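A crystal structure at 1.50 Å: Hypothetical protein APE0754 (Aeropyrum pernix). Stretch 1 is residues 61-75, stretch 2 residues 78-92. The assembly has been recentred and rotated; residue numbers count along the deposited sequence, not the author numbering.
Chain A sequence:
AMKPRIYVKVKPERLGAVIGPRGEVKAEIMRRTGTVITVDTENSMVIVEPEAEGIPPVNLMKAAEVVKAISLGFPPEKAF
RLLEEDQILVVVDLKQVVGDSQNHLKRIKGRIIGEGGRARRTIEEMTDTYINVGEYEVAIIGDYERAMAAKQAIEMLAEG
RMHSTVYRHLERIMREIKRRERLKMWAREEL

Stretch 1 (61-75) MKAAEVVKAISLGFP
Stretch 2 (78-92) KAFRLLEEDQILVVV

Residues 61-72 form an α-helix that enters from earlier in the chain, with phi/psi near -65/-40. Stretch 2 first runs back along it as the end of a second helix and a 3-10 segment (80-83), reverses through a type II turn from Glu-84 to Gln-87, and returns in broadly the helix's direction as a strand that runs through Val-92 and beyond. The helix and strand axes approach to 9.4 Å, their N-to-C directions 40° apart. Register is set by four CA pairs: Pro-75 CA to Lys-78 CA is 5.6 Å, Val-66 CA to Ala-79 CA 5.3 Å, Lys-62 CA to Leu-83 CA 5.6 Å and Leu-72 CA to Val-91 CA 8.9 Å; together the stretches bury 856 Å².

Lys-62 (m, t, t, m) has its CA-to-CB bond toward stretch 2 and donates to two of its carbonyls: NZ bonds Glu-84 O at 3.0 Å and Leu-82 O at 3.1 Å, so one ammonium group ties the 3-10 segment to the turn. Waters 1 and 2 accept from Lys-62 NZ (2.8 and 2.7 Å) and donate to Gln-87 O (2.7 and 3.1 Å), extending the network to Gln-87 at the far end of the turn.

Glu-65 (m, m, chi3 -79°) reaches the strand through water 3, which donates to Glu-65 OE1 (2.9 Å) and accepts from Leu-89 N (2.8 Å). Val-66 (t) packs mainly on apolar side chains, CG2 3.7 Å from Leu-83 CD2 and CG1 3.9 Å from Phe-80 CD1, approaching that ring obliquely, though Val-66 CG2 also lies 3.7 Å from Ala-79 O. Lys-68, all t, lays its aliphatic chain on the strand, CD 3.8 Å from Leu-89 CD2, while water 4 accepts from Lys-68 NZ (2.7 Å) and donates to Leu-89 O (3.1 Å).

The small Ala-69 permits close packing, with CB 3.4 Å from Leu-82 CD1 (Leu-82 m, t) and 3.8 Å from Ala-79 CB. Ile-70 (m, t) brings CG1 to 3.6 Å from the same Ala-79 CB. Leu-72 (m, t) extends the apolar seam to the strand: its CD1 is 3.5 Å from Val-91 CG2 (Val-91 t) and 4.1 Å from Leu-89 CD2 (Leu-89 t, p).

Gly-73 (131/-16) ends the helix in a Schellman motif; at these angles a CB would jam against the preceding carbonyl O. Phe-74 N bonds Ala-69 O at 3.1 Å and Gly-73 N bonds Ile-70 O at 3.0 Å. Phe-74 (-69/138; chi1 -84°, chi2 -66°) has its CA-to-CB bond toward stretch 2; its ring has CD1 4.0 Å from Lys-78 CB and CE2 4.4 Å from Leu-89 CD1, both oblique. Pro-75 (-72/152, C-gamma endo) is the N-cap residue: its O accepts from Lys-78 N (3.0 Å, 131°) and, more linearly, from Ala-79 N (3.1 Å, 170°).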

# COMPACT_ATOMS: atom_id res chain seq x y z
N MET A 61 2.79 11.96 8.52
CA MET A 61 2.89 11.33 7.21
C MET A 61 2.36 9.89 7.21
O MET A 61 1.61 9.50 6.32
CB MET A 61 4.35 11.40 6.73
CG MET A 61 4.80 12.85 6.46
SD MET A 61 6.58 13.09 6.18
CE MET A 61 6.78 12.27 4.66
N LYS A 62 2.73 9.09 8.21
CA LYS A 62 2.25 7.71 8.25
C LYS A 62 0.74 7.65 8.49
O LYS A 62 0.06 6.77 7.97
CB LYS A 62 3.00 6.90 9.31
CG LYS A 62 4.44 6.58 8.91
CD LYS A 62 5.12 5.67 9.93
CE LYS A 62 6.46 5.16 9.39
NZ LYS A 62 6.29 4.24 8.22
N ALA A 63 0.22 8.57 9.29
CA ALA A 63 -1.22 8.62 9.55
C ALA A 63 -1.92 8.83 8.20
O ALA A 63 -2.93 8.19 7.89
CB ALA A 63 -1.55 9.78 10.50
N ALA A 64 -1.37 9.74 7.39
CA ALA A 64 -1.93 10.04 6.07
C ALA A 64 -1.78 8.85 5.12
O ALA A 64 -2.64 8.62 4.27
CB ALA A 64 -1.25 11.27 5.49
N GLU A 65 -0.70 8.09 5.27
CA GLU A 65 -0.49 6.93 4.40
C GLU A 65 -1.50 5.84 4.72
O GLU A 65 -1.98 5.16 3.83
CB GLU A 65 0.94 6.39 4.55
CG GLU A 65 1.98 7.31 3.94
CD GLU A 65 1.83 7.45 2.44
OE1 GLU A 65 2.25 6.55 1.69
OE2 GLU A 65 1.27 8.48 1.99
N VAL A 66 -1.84 5.69 6.00
CA VAL A 66 -2.83 4.69 6.38
C VAL A 66 -4.16 5.03 5.71
O VAL A 66 -4.83 4.17 5.15
CB VAL A 66 -3.02 4.64 7.91
CG1 VAL A 66 -4.21 3.76 8.26
CG2 VAL A 66 -1.76 4.10 8.56
N VAL A 67 -4.54 6.31 5.77
CA VAL A 67 -5.79 6.75 5.15
C VAL A 67 -5.77 6.47 3.64
O VAL A 67 -6.74 5.98 3.08
CB VAL A 67 -6.02 8.25 5.38
CG1 VAL A 67 -7.19 8.74 4.51
CG2 VAL A 67 -6.31 8.51 6.86
N LYS A 68 -4.65 6.79 3.00
CA LYS A 68 -4.53 6.56 1.56
C LYS A 68 -4.65 5.07 1.25
O LYS A 68 -5.32 4.69 0.29
CB LYS A 68 -3.20 7.10 1.04
CG LYS A 68 -2.98 6.87 -0.44
CD LYS A 68 -1.63 7.40 -0.90
CE LYS A 68 -1.39 7.13 -2.39
NZ LYS A 68 -0.02 7.53 -2.84
N ALA A 69 -4.01 4.24 2.06
CA ALA A 69 -4.05 2.79 1.87
C ALA A 69 -5.47 2.23 1.98
O ALA A 69 -5.86 1.33 1.23
CB ALA A 69 -3.12 2.10 2.87
N ILE A 70 -6.26 2.74 2.93
CA ILE A 70 -7.64 2.28 3.09
C ILE A 70 -8.47 2.74 1.89
O ILE A 70 -9.30 1.99 1.38
CB ILE A 70 -8.25 2.83 4.40
CG1 ILE A 70 -7.51 2.22 5.60
CG2 ILE A 70 -9.76 2.52 4.45
CD1 ILE A 70 -7.86 2.85 6.93
N SER A 71 -8.22 3.96 1.45
CA SER A 71 -8.92 4.51 0.28
C SER A 71 -8.65 3.64 -0.95
O SER A 71 -9.55 3.40 -1.76
CB SER A 71 -8.43 5.94 0.02
OG SER A 71 -9.06 6.50 -1.13
N LEU A 72 -7.42 3.16 -1.08
CA LEU A 72 -7.03 2.31 -2.20
C LEU A 72 -7.65 0.91 -2.17
O LEU A 72 -7.64 0.20 -3.19
CB LEU A 72 -5.50 2.19 -2.25
CG LEU A 72 -4.80 3.45 -2.76
CD1 LEU A 72 -3.31 3.35 -2.49
CD2 LEU A 72 -5.07 3.63 -4.24
N GLY A 73 -8.19 0.51 -1.03
CA GLY A 73 -8.83 -0.80 -0.96
C GLY A 73 -8.43 -1.70 0.20
O GLY A 73 -9.13 -2.68 0.48
N PHE A 74 -7.32 -1.39 0.86
CA PHE A 74 -6.87 -2.20 1.99
C PHE A 74 -7.80 -2.08 3.19
O PHE A 74 -8.27 -0.99 3.50
CB PHE A 74 -5.48 -1.76 2.47
CG PHE A 74 -4.34 -2.37 1.70
CD1 PHE A 74 -4.08 -3.74 1.75
CD2 PHE A 74 -3.48 -1.56 0.96
CE1 PHE A 74 -2.99 -4.29 1.09
CE2 PHE A 74 -2.38 -2.10 0.29
CZ PHE A 74 -2.13 -3.47 0.36
N PRO A 75 -8.08 -3.20 3.87
CA PRO A 75 -8.94 -3.07 5.05
C PRO A 75 -8.06 -2.38 6.10
O PRO A 75 -6.83 -2.50 6.06
CB PRO A 75 -9.26 -4.53 5.41
CG PRO A 75 -8.09 -5.29 4.84
CD PRO A 75 -7.87 -4.61 3.51
N LYS A 78 -4.97 -4.17 7.67
CA LYS A 78 -3.76 -4.32 6.88
C LYS A 78 -3.07 -2.97 6.70
O LYS A 78 -1.84 -2.88 6.76
CB LYS A 78 -4.08 -4.94 5.52
CG LYS A 78 -4.40 -6.42 5.58
CD LYS A 78 -4.83 -6.95 4.22
CE LYS A 78 -4.96 -8.47 4.21
NZ LYS A 78 -3.64 -9.12 4.40
N ALA A 79 -3.86 -1.93 6.48
CA ALA A 79 -3.31 -0.58 6.29
C ALA A 79 -2.49 -0.10 7.49
O ALA A 79 -1.53 0.64 7.32
CB ALA A 79 -4.45 0.41 6.01
N PHE A 80 -2.87 -0.51 8.70
CA PHE A 80 -2.15 -0.09 9.91
C PHE A 80 -0.68 -0.49 9.89
O PHE A 80 0.13 0.04 10.64
CB PHE A 80 -2.81 -0.68 11.17
CG PHE A 80 -4.16 -0.09 11.48
CD1 PHE A 80 -4.44 1.24 11.20
CD2 PHE A 80 -5.14 -0.87 12.10
CE1 PHE A 80 -5.68 1.80 11.53
CE2 PHE A 80 -6.38 -0.32 12.44
CZ PHE A 80 -6.65 1.02 12.16
N ARG A 81 -0.34 -1.43 9.01
CA ARG A 81 1.05 -1.87 8.89
C ARG A 81 1.94 -0.69 8.51
O ARG A 81 3.13 -0.67 8.83
CB ARG A 81 1.16 -2.97 7.82
CG ARG A 81 2.59 -3.39 7.50
CD ARG A 81 2.60 -4.60 6.57
NE ARG A 81 3.95 -4.94 6.13
CZ ARG A 81 4.27 -6.06 5.50
NH1 ARG A 81 3.33 -6.97 5.24
NH2 ARG A 81 5.53 -6.28 5.13
N LEU A 82 1.35 0.30 7.85
CA LEU A 82 2.09 1.48 7.42
C LEU A 82 2.55 2.36 8.58
O LEU A 82 3.34 3.28 8.39
CB LEU A 82 1.24 2.29 6.43
CG LEU A 82 1.15 1.63 5.04
CD1 LEU A 82 0.00 2.23 4.24
CD2 LEU A 82 2.47 1.80 4.31
N LEU A 83 2.06 2.06 9.78
CA LEU A 83 2.46 2.80 10.97
C LEU A 83 3.78 2.25 11.48
O LEU A 83 4.45 2.86 12.30
CB LEU A 83 1.40 2.68 12.08
CG LEU A 83 0.07 3.39 11.85
CD1 LEU A 83 -0.78 3.26 13.11
CD2 LEU A 83 0.30 4.86 11.52
N GLU A 84 4.15 1.08 10.98
CA GLU A 84 5.38 0.43 11.39
C GLU A 84 6.62 1.03 10.75
O GLU A 84 6.57 1.61 9.66
CB GLU A 84 5.32 -1.06 11.09
CG GLU A 84 4.37 -1.82 11.99
CD GLU A 84 4.08 -3.20 11.46
OE1 GLU A 84 5.02 -3.85 10.95
OE2 GLU A 84 2.92 -3.64 11.57
N GLU A 85 7.73 0.85 11.44
CA GLU A 85 9.01 1.36 10.98
C GLU A 85 9.44 0.69 9.67
O GLU A 85 9.32 -0.52 9.50
CB GLU A 85 10.03 1.11 12.08
CG GLU A 85 11.46 1.43 11.74
CD GLU A 85 12.35 1.21 12.95
OE1 GLU A 85 12.22 1.99 13.92
OE2 GLU A 85 13.17 0.26 12.93
N ASP A 86 9.91 1.51 8.74
CA ASP A 86 10.39 1.04 7.45
C ASP A 86 9.34 0.55 6.46
O ASP A 86 9.69 0.17 5.34
CB ASP A 86 11.45 -0.05 7.65
CG ASP A 86 12.63 0.44 8.47
OD1 ASP A 86 13.14 1.55 8.18
OD2 ASP A 86 13.04 -0.29 9.40
N GLN A 87 8.07 0.54 6.85
CA GLN A 87 7.02 0.09 5.93
C GLN A 87 6.55 1.27 5.08
O GLN A 87 6.34 2.37 5.60
CB GLN A 87 5.83 -0.49 6.70
CG GLN A 87 6.18 -1.65 7.63
CD GLN A 87 6.88 -2.76 6.89
OE1 GLN A 87 6.31 -3.42 6.03
NE2 GLN A 87 8.15 -2.97 7.23
N ILE A 88 6.41 1.06 3.78
CA ILE A 88 5.95 2.11 2.88
C ILE A 88 4.81 1.61 1.98
O ILE A 88 4.54 0.41 1.89
CB ILE A 88 7.10 2.63 1.96
CG1 ILE A 88 7.55 1.52 1.02
CG2 ILE A 88 8.26 3.13 2.81
CD1 ILE A 88 8.46 1.99 -0.08
N LEU A 89 4.17 2.55 1.31
CA LEU A 89 3.07 2.23 0.41
C LEU A 89 3.49 2.55 -1.02
O LEU A 89 3.91 3.68 -1.31
CB LEU A 89 1.85 3.07 0.78
CG LEU A 89 0.64 3.01 -0.16
CD1 LEU A 89 0.04 1.60 -0.17
CD2 LEU A 89 -0.39 4.03 0.30
N VAL A 90 3.40 1.56 -1.89
CA VAL A 90 3.74 1.73 -3.30
C VAL A 90 2.51 1.37 -4.09
O VAL A 90 1.81 0.42 -3.75
CB VAL A 90 4.90 0.82 -3.71
CG1 VAL A 90 5.08 0.88 -5.23
CG2 VAL A 90 6.17 1.26 -3.01
N VAL A 91 2.23 2.13 -5.14
CA VAL A 91 1.05 1.87 -5.95
C VAL A 91 1.37 1.72 -7.43
O VAL A 91 2.17 2.46 -7.98
CB VAL A 91 0.01 3.01 -5.81
CG1 VAL A 91 -1.20 2.73 -6.68
CG2 VAL A 91 -0.41 3.16 -4.35
N VAL A 92 0.73 0.73 -8.05
CA VAL A 92 0.88 0.49 -9.48
C VAL A 92 -0.45 0.86 -10.11
O VAL A 92 -1.47 0.23 -9.84
CB VAL A 92 1.19 -0.99 -9.78
CG1 VAL A 92 1.18 -1.23 -11.28
CG2 VAL A 92 2.56 -1.35 -9.21
O HOH W 1 4.70 4.50 5.93
O HOH W 2 8.72 3.75 7.07
O HOH W 3 4.76 5.15 2.16
O HOH W 4 2.06 6.03 -1.95